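Local structure of ferulic acid esterase, AmCE1/Fae1A (Anaeromyces mucronatus, 5CXX) at residues Y31-M42 with N127-M137. The protein is a ferulic acid esterase of the alpha/beta-hydrolase fold, which probably hydrolyses the ester bonds that link ferulic acid to plant cell-wall polysaccharides. Sequence-based numbering, arbitrary orientation. Where two conformers were deposited one is given.
Sequences YYSKVTETERKM and NELIEVIMPYM. With SO4 (sulfate ion), chain E.
Y31 and S33 hold the carboxylate of E128 between them, joining the edge of an alpha/beta-hydrolase sheet to a helix packed on it. Strands 26-33 and 38-45 form an antiparallel hairpin at the sheet edge, and helix 125-140 lies over it. Strand segment 31-33 and helix segment 127-137 run roughly antiparallel, their axes at 149°.

Polar contacts centre on E128. Its chain bends at chi2 (66°), which turns the carboxylate toward the hairpin. S33 OG donates to the syn lone pair of E128 OE1 at 2.6 Å. Y31 OH donates to OE2 of E128, also at 2.6 Å, on the anti side and in the plane of the tyrosine ring. R40 NH1 adds a longer salt bridge to E128 OE2 (3.5 Å) and a hydrogen bond to Y31 OH. R40 NH2 is held by the carbonyls of D100 and Y102, so the guanidinium is fixed from beyond the hairpin. This buried cluster would be expected to favour an ionised E128. S33 OG also accepts from V35 N, an ST turn, and from T36 N, an ST motif; the same oxygen thus ties the hairpin turn to the carboxylate. E37 and T38 face S33 in a G1 beta bulge.

Apolar contacts flank the cluster. V132 CG1 meets the edge of the Y31 ring at CE2 (3.5 Å), while V132 CG2 packs on V35 CG2. The Y31 edge points toward the face of Y136, with the ring planes at 50°. The extended M42 chain passes SD by I133 CG2 and puts CE 3.4 Å from Y136 CD1.

On the solvent side the extended K34 chain brings CE beside E131 O. One water accepts from K34 NZ (2.9 Å) and donates to E131 O (2.7 Å).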
ATOM      1  N   TYR A  31       3.709  -5.241  19.240  1.00 19.91           N
ATOM      2  CA  TYR A  31       2.338  -5.610  19.619  1.00 19.61           C
ATOM      3  C   TYR A  31       2.157  -7.115  19.387  1.00 18.94           C
ATOM      4  O   TYR A  31       2.874  -7.742  18.562  1.00 21.67           O
ATOM      5  CB  TYR A  31       1.257  -4.818  18.819  1.00 18.73           C
ATOM      6  CG  TYR A  31       1.267  -5.185  17.350  1.00 18.79           C
ATOM      7  CD1 TYR A  31       2.198  -4.590  16.478  1.00 20.03           C
ATOM      8  CD2 TYR A  31       0.397  -6.173  16.866  1.00 18.70           C
ATOM      9  CE1 TYR A  31       2.257  -4.974  15.072  1.00 19.97           C
ATOM     10  CE2 TYR A  31       0.422  -6.531  15.486  1.00 17.91           C
ATOM     11  CZ  TYR A  31       1.382  -5.961  14.637  1.00 19.54           C
ATOM     12  OH  TYR A  31       1.354  -6.382  13.312  1.00 18.85           O
ATOM     13  N   TYR A  32       1.245  -7.738  20.120  1.00 19.58           N
ATOM     14  CA  TYR A  32       1.108  -9.192  19.963  1.00 19.03           C
ATOM     15  C   TYR A  32       0.054  -9.528  18.905  1.00 18.70           C
ATOM     16  O   TYR A  32      -1.031  -8.983  18.977  1.00 20.89           O
ATOM     17  CB  TYR A  32       0.727  -9.870  21.320  1.00 20.76           C
ATOM     18  CG  TYR A  32       0.718 -11.382  21.217  1.00 22.03           C
ATOM     19  CD1 TYR A  32       1.898 -12.125  21.328  1.00 20.79           C
ATOM     20  CD2 TYR A  32      -0.455 -12.075  20.902  1.00 19.77           C
ATOM     21  CE1 TYR A  32       1.892 -13.490  21.131  1.00 20.01           C
ATOM     22  CE2 TYR A  32      -0.489 -13.399  20.713  1.00 18.47           C
ATOM     23  CZ  TYR A  32       0.728 -14.162  20.831  1.00 19.03           C
ATOM     24  OH  TYR A  32       0.706 -15.522  20.667  1.00 20.01           O
ATOM     25  N   SER A  33       0.379 -10.473  18.031  1.00 19.96           N
ATOM     26  CA  SER A  33      -0.574 -10.919  16.977  1.00 20.15           C
ATOM     27  C   SER A  33      -1.057 -12.347  17.249  1.00 17.66           C
ATOM     28  O   SER A  33      -0.278 -13.302  17.232  1.00 19.76           O
ATOM     29  CB  SER A  33       0.135 -10.899  15.619  1.00 20.81           C
ATOM     30  OG  SER A  33      -0.695 -11.640  14.681  1.00 20.35           O
ATOM     31  N   LYS A  34      -2.374 -12.470  17.451  1.00 20.17           N
ATOM     32  CA  LYS A  34      -2.962 -13.804  17.500  1.00 19.46           C
ATOM     33  C   LYS A  34      -2.918 -14.547  16.137  1.00 20.08           C
ATOM     34  O   LYS A  34      -3.194 -15.750  16.118  1.00 22.31           O
ATOM     35  CB  LYS A  34      -4.413 -13.759  18.009  1.00 21.32           C
ATOM     36  CG  LYS A  34      -5.319 -12.963  17.101  1.00 22.54           C
ATOM     37  CD  LYS A  34      -6.728 -12.830  17.772  1.00 25.66           C
ATOM     38  CE  LYS A  34      -7.637 -12.001  16.848  1.00 30.13           C
ATOM     39  NZ  LYS A  34      -8.908 -11.692  17.601  1.00 36.38           N
ATOM     40  N   VAL A  35      -2.658 -13.817  15.049  1.00 19.13           N
ATOM     41  CA  VAL A  35      -2.618 -14.433  13.726  1.00 18.50           C
ATOM     42  C   VAL A  35      -1.283 -15.165  13.530  1.00 21.50           C
ATOM     43  O   VAL A  35      -1.265 -16.351  13.151  1.00 20.31           O
ATOM     44  CB  VAL A  35      -2.858 -13.364  12.656  1.00 19.26           C
ATOM     45  CG1 VAL A  35      -2.483 -13.903  11.287  1.00 20.38           C
ATOM     46  CG2 VAL A  35      -4.318 -12.903  12.672  1.00 20.17           C
ATOM     47  N   THR A  36      -0.197 -14.481  13.827  1.00 18.60           N
ATOM     48  CA  THR A  36       1.147 -15.149  13.761  1.00 18.71           C
ATOM     49  C   THR A  36       1.520 -15.866  15.055  1.00 20.91           C
ATOM     50  O   THR A  36       2.459 -16.667  15.102  1.00 19.99           O
ATOM     51  CB  THR A  36       2.267 -14.135  13.459  1.00 20.12           C
ATOM     52  OG1 THR A  36       2.305 -13.158  14.516  1.00 18.74           O
ATOM     53  CG2 THR A  36       1.973 -13.392  12.108  1.00 21.26           C
ATOM     54  N   GLU A  37       0.770 -15.607  16.107  1.00 19.76           N
ATOM     55  CA  GLU A  37       1.072 -16.066  17.489  1.00 19.54           C
ATOM     56  C   GLU A  37       2.458 -15.613  17.930  1.00 19.61           C
ATOM     57  O   GLU A  37       3.135 -16.312  18.680  1.00 20.86           O
ATOM     58  CB  GLU A  37       0.894 -17.584  17.640  1.00 21.30           C
ATOM     59  CG  GLU A  37      -0.546 -17.980  17.234  1.00 24.76           C
ATOM     60  CD  GLU A  37      -0.886 -19.435  17.499  1.00 28.62           C
ATOM     61  OE1 GLU A  37      -0.237 -20.107  18.321  1.00 27.25           O
ATOM     62  OE2 GLU A  37      -1.810 -19.961  16.824  1.00 27.03           O
ATOM     63  N   THR A  38       2.822 -14.394  17.542  1.00 19.57           N
ATOM     64  CA  THR A  38       4.093 -13.816  17.954  1.00 20.77           C
ATOM     65  C   THR A  38       3.950 -12.317  18.166  1.00 20.71           C
ATOM     66  O   THR A  38       2.988 -11.710  17.717  1.00 19.92           O
ATOM     67  CB  THR A  38       5.187 -14.030  16.889  1.00 20.90           C
ATOM     68  OG1 THR A  38       4.777 -13.392  15.689  1.00 19.80           O
ATOM     69  CG2 THR A  38       5.424 -15.518  16.635  1.00 22.63           C
ATOM     70  N   GLU A  39       4.941 -11.787  18.878  1.00 20.82           N
ATOM     71  CA  GLU A  39       5.120 -10.325  18.915  0.58 18.50           C
ATOM     72  C   GLU A  39       5.655  -9.809  17.591  1.00 21.00           C
ATOM     73  O   GLU A  39       6.583 -10.395  17.013  1.00 23.07           O
ATOM     74  CB  GLU A  39       6.083  -9.921  20.044  0.58 19.21           C
ATOM     75  CG  GLU A  39       5.633 -10.304  21.441  0.58 20.99           C
ATOM     76  CD  GLU A  39       4.599  -9.356  22.059  0.58 25.00           C
ATOM     77  OE1 GLU A  39       4.366  -8.263  21.514  0.58 26.43           O
ATOM     78  OE2 GLU A  39       4.025  -9.700  23.123  0.58 26.56           O
ATOM     79  N   ARG A  40       5.003  -8.779  17.061  1.00 19.52           N
ATOM     80  CA  ARG A  40       5.383  -8.203  15.776  1.00 17.31           C
ATOM     81  C   ARG A  40       5.670  -6.711  15.921  1.00 19.90           C
ATOM     82  O   ARG A  40       5.432  -6.127  16.977  1.00 20.45           O
ATOM     83  CB  ARG A  40       4.281  -8.429  14.740  1.00 19.55           C
ATOM     84  CG  ARG A  40       3.684  -9.828  14.756  1.00 19.13           C
ATOM     85  CD  ARG A  40       2.798 -10.060  13.543  1.00 17.34           C
ATOM     86  NE  ARG A  40       3.577 -10.203  12.317  1.00 16.91           N
ATOM     87  CZ  ARG A  40       3.597  -9.306  11.336  1.00 17.81           C
ATOM     88  NH1 ARG A  40       2.878  -8.196  11.434  1.00 17.43           N
ATOM     89  NH2 ARG A  40       4.336  -9.518  10.255  1.00 18.36           N
ATOM     90  N   LYS A  41       6.182  -6.099  14.857  1.00 18.07           N
ATOM     91  CA  LYS A  41       6.484  -4.659  14.875  1.00 20.19           C
ATOM     92  C   LYS A  41       5.806  -3.947  13.721  1.00 18.47           C
ATOM     93  O   LYS A  41       5.613  -4.534  12.646  1.00 18.40           O
ATOM     94  CB  LYS A  41       7.985  -4.425  14.758  1.00 22.26           C
ATOM     95  CG  LYS A  41       8.762  -4.940  16.105  1.00 29.33           C
ATOM     96  CD  LYS A  41      10.254  -4.649  16.094  1.00 44.73           C
ATOM     97  CE  LYS A  41      10.885  -4.858  17.479  1.00 51.61           C
ATOM     98  NZ  LYS A  41      10.218  -5.967  18.187  1.00 55.16           N
ATOM     99  N   MET A  42       5.453  -2.679  13.960  1.00 19.34           N
ATOM    100  CA  MET A  42       4.987  -1.806  12.860  1.00 16.63           C
ATOM    101  C   MET A  42       5.460  -0.385  13.208  1.00 18.37           C
ATOM    102  O   MET A  42       5.629  -0.062  14.388  1.00 22.02           O
ATOM    103  CB  MET A  42       3.435  -1.790  12.677  1.00 18.61           C
ATOM    104  CG  MET A  42       2.695  -1.402  13.970  1.00 18.95           C
ATOM    105  SD  MET A  42       0.943  -1.713  13.567  1.00 20.84           S
ATOM    106  CE  MET A  42       0.165  -1.373  15.181  1.00 22.08           C
ATOM    107  N   ASN A 127      -5.363 -11.327   7.180  1.00 16.86           N
ATOM    108  CA  ASN A 127      -5.826 -11.637   8.506  1.00 17.36           C
ATOM    109  C   ASN A 127      -5.124 -10.766   9.583  1.00 18.26           C
ATOM    110  O   ASN A 127      -5.778 -10.271  10.511  1.00 17.64           O
ATOM    111  CB  ASN A 127      -5.613 -13.144   8.812  1.00 18.01           C
ATOM    112  CG  ASN A 127      -6.446 -13.993   7.870  1.00 21.74           C
ATOM    113  OD1 ASN A 127      -7.647 -13.717   7.756  1.00 22.57           O
ATOM    114  ND2 ASN A 127      -5.837 -14.920   7.117  1.00 22.08           N
ATOM    115  N   GLU A 128      -3.814 -10.555   9.405  1.00 17.86           N
ATOM    116  CA  GLU A 128      -3.046  -9.670  10.327  1.00 17.46           C
ATOM    117  C   GLU A 128      -3.635  -8.268  10.328  1.00 16.81           C
ATOM    118  O   GLU A 128      -3.878  -7.703  11.395  1.00 16.55           O
ATOM    119  CB  GLU A 128      -1.562  -9.611   9.888  1.00 17.64           C
ATOM    120  CG  GLU A 128      -0.691  -8.683  10.776  1.00 17.19           C
ATOM    121  CD  GLU A 128      -0.578  -9.230  12.207  1.00 20.05           C
ATOM    122  OE1 GLU A 128      -0.908 -10.420  12.449  1.00 19.31           O
ATOM    123  OE2 GLU A 128      -0.178  -8.453  13.104  1.00 19.34           O
ATOM    124  N   LEU A 129      -3.941  -7.761   9.132  1.00 15.95           N
ATOM    125  CA  LEU A 129      -4.431  -6.375   9.057  1.00 15.78           C
ATOM    126  C   LEU A 129      -5.823  -6.274   9.735  1.00 16.35           C
ATOM    127  O   LEU A 129      -6.074  -5.388  10.555  1.00 17.31           O
ATOM    128  CB  LEU A 129      -4.453  -5.931   7.579  1.00 16.00           C
ATOM    129  CG  LEU A 129      -5.052  -4.499   7.427  1.00 16.84           C
ATOM    130  CD1 LEU A 129      -4.115  -3.441   8.003  1.00 18.50           C
ATOM    131  CD2 LEU A 129      -5.307  -4.227   5.905  1.00 16.90           C
ATOM    132  N   ILE A 130      -6.741  -7.173   9.334  1.00 17.10           N
ATOM    133  CA  ILE A 130      -8.160  -7.003   9.730  1.00 17.03           C
ATOM    134  C   ILE A 130      -8.404  -7.442  11.163  1.00 17.82           C
ATOM    135  O   ILE A 130      -9.159  -6.781  11.899  1.00 19.82           O
ATOM    136  CB  ILE A 130      -9.055  -7.778   8.713  1.00 21.02           C
ATOM    137  CG1 ILE A 130      -8.942  -7.049   7.368  1.00 19.89           C
ATOM    138  CG2 ILE A 130     -10.482  -7.888   9.222  1.00 20.30           C
ATOM    139  CD1 ILE A 130      -9.596  -7.869   6.193  1.00 19.37           C
ATOM    140  N   GLU A 131      -7.721  -8.530  11.583  1.00 18.67           N
ATOM    141  CA  GLU A 131      -7.968  -9.094  12.912  1.00 19.60           C
ATOM    142  C   GLU A 131      -7.094  -8.477  14.010  1.00 18.36           C
ATOM    143  O   GLU A 131      -7.462  -8.567  15.182  1.00 21.37           O
ATOM    144  CB  GLU A 131      -7.712 -10.620  12.934  1.00 20.52           C
ATOM    145  CG  GLU A 131      -8.644 -11.346  11.955  1.00 23.93           C
ATOM    146  CD  GLU A 131      -8.345 -12.833  11.933  1.00 34.32           C
ATOM    147  OE1 GLU A 131      -7.772 -13.373  12.898  1.00 42.58           O
ATOM    148  OE2 GLU A 131      -8.656 -13.471  10.935  1.00 43.63           O
ATOM    149  N   VAL A 132      -5.934  -7.929  13.636  1.00 19.36           N
ATOM    150  CA  VAL A 132      -4.964  -7.496  14.675  1.00 18.74           C
ATOM    151  C   VAL A 132      -4.611  -6.022  14.538  1.00 19.18           C
ATOM    152  O   VAL A 132      -4.764  -5.281  15.530  1.00 19.14           O
ATOM    153  CB  VAL A 132      -3.665  -8.306  14.647  1.00 19.27           C
ATOM    154  CG1 VAL A 132      -2.786  -7.907  15.857  1.00 19.62           C
ATOM    155  CG2 VAL A 132      -4.009  -9.759  14.794  1.00 19.39           C
ATOM    156  N   ILE A 133      -4.132  -5.599  13.373  1.00 17.28           N
ATOM    157  CA  ILE A 133      -3.617  -4.234  13.278  1.00 17.30           C
ATOM    158  C   ILE A 133      -4.720  -3.170  13.313  1.00 19.41           C
ATOM    159  O   ILE A 133      -4.620  -2.171  14.067  1.00 18.55           O
ATOM    160  CB  ILE A 133      -2.795  -4.066  12.025  1.00 16.78           C
ATOM    161  CG1 ILE A 133      -1.441  -4.835  12.194  1.00 16.44           C
ATOM    162  CG2 ILE A 133      -2.397  -2.574  11.785  1.00 19.77           C
ATOM    163  CD1 ILE A 133      -0.623  -4.834  10.878  1.00 17.54           C
ATOM    164  N   MET A 134      -5.779  -3.373  12.574  1.00 17.95           N
ATOM    165  CA  MET A 134      -6.852  -2.387  12.581  0.73 17.06           C
ATOM    166  C   MET A 134      -7.477  -2.223  13.958  1.00 21.16           C
ATOM    167  O   MET A 134      -7.666  -1.091  14.436  1.00 21.62           O
ATOM    168  CB  MET A 134      -7.922  -2.728  11.527  0.73 19.46           C
ATOM    169  CG  MET A 134      -7.453  -2.339  10.196  0.73 19.10           C
ATOM    170  SD  MET A 134      -8.628  -2.905   8.958  0.73 21.20           S
ATOM    171  CE  MET A 134      -9.732  -1.519   8.976  0.73 23.83           C
ATOM    172  N   PRO A 135      -7.777  -3.346  14.678  1.00 19.15           N
ATOM    173  CA  PRO A 135      -8.274  -3.140  16.056  1.00 22.17           C
ATOM    174  C   PRO A 135      -7.225  -2.468  16.963  1.00 20.99           C
ATOM    175  O   PRO A 135      -7.577  -1.657  17.823  1.00 23.37           O
ATOM    176  CB  PRO A 135      -8.586  -4.570  16.541  1.00 23.94           C
ATOM    177  CG  PRO A 135      -8.880  -5.337  15.241  1.00 24.36           C
ATOM    178  CD  PRO A 135      -7.974  -4.748  14.215  1.00 20.90           C
ATOM    179  N   TYR A 136      -5.942  -2.789  16.790  1.00 20.10           N
ATOM    180  CA  TYR A 136      -4.926  -2.130  17.620  1.00 22.33           C
ATOM    181  C   TYR A 136      -4.980  -0.608  17.426  1.00 21.13           C
ATOM    182  O   TYR A 136      -4.949   0.173  18.367  1.00 20.73           O
ATOM    183  CB  TYR A 136      -3.552  -2.675  17.231  1.00 21.80           C
ATOM    184  CG  TYR A 136      -2.468  -2.143  18.157  1.00 21.13           C
ATOM    185  CD1 TYR A 136      -1.881  -0.892  17.912  1.00 22.77           C
ATOM    186  CD2 TYR A 136      -2.021  -2.901  19.255  1.00 20.56           C
ATOM    187  CE1 TYR A 136      -0.893  -0.372  18.799  1.00 21.78           C
ATOM    188  CE2 TYR A 136      -1.050  -2.407  20.105  1.00 21.57           C
ATOM    189  CZ  TYR A 136      -0.514  -1.138  19.884  1.00 23.83           C
ATOM    190  OH  TYR A 136       0.443  -0.666  20.775  1.00 25.61           O
ATOM    191  N   MET A 137      -5.027  -0.201  16.159  1.00 20.28           N
ATOM    192  CA  MET A 137      -5.038   1.241  15.861  1.00 20.62           C
ATOM    193  C   MET A 137      -6.243   1.901  16.466  1.00 23.54           C
ATOM    194  O   MET A 137      -6.113   3.009  17.006  1.00 23.41           O
ATOM    195  CB  MET A 137      -5.029   1.484  14.330  1.00 18.30           C
ATOM    196  CG  MET A 137      -3.699   1.065  13.663  1.00 20.39           C
ATOM    197  SD  MET A 137      -2.215   1.853  14.395  1.00 20.27           S
ATOM    198  CE  MET A 137      -2.565   3.612  14.008  1.00 21.32           C
TER
HETATM  199  S   SO4 E 302      -0.669  -5.647  22.920  0.75 32.34           S
HETATM  200  O1  SO4 E 302      -1.885  -5.571  22.055  0.75 33.51           O
HETATM  201  O2  SO4 E 302       0.338  -6.470  22.315  0.75 30.77           O
HETATM  202  O3  SO4 E 302      -1.108  -6.268  24.164  0.75 43.29           O
HETATM  203  O4  SO4 E 302      -0.044  -4.337  23.234  0.75 33.01           O
HETATM  204  O   HOH W   1      -9.814  -9.357  16.197  1.00 34.67           O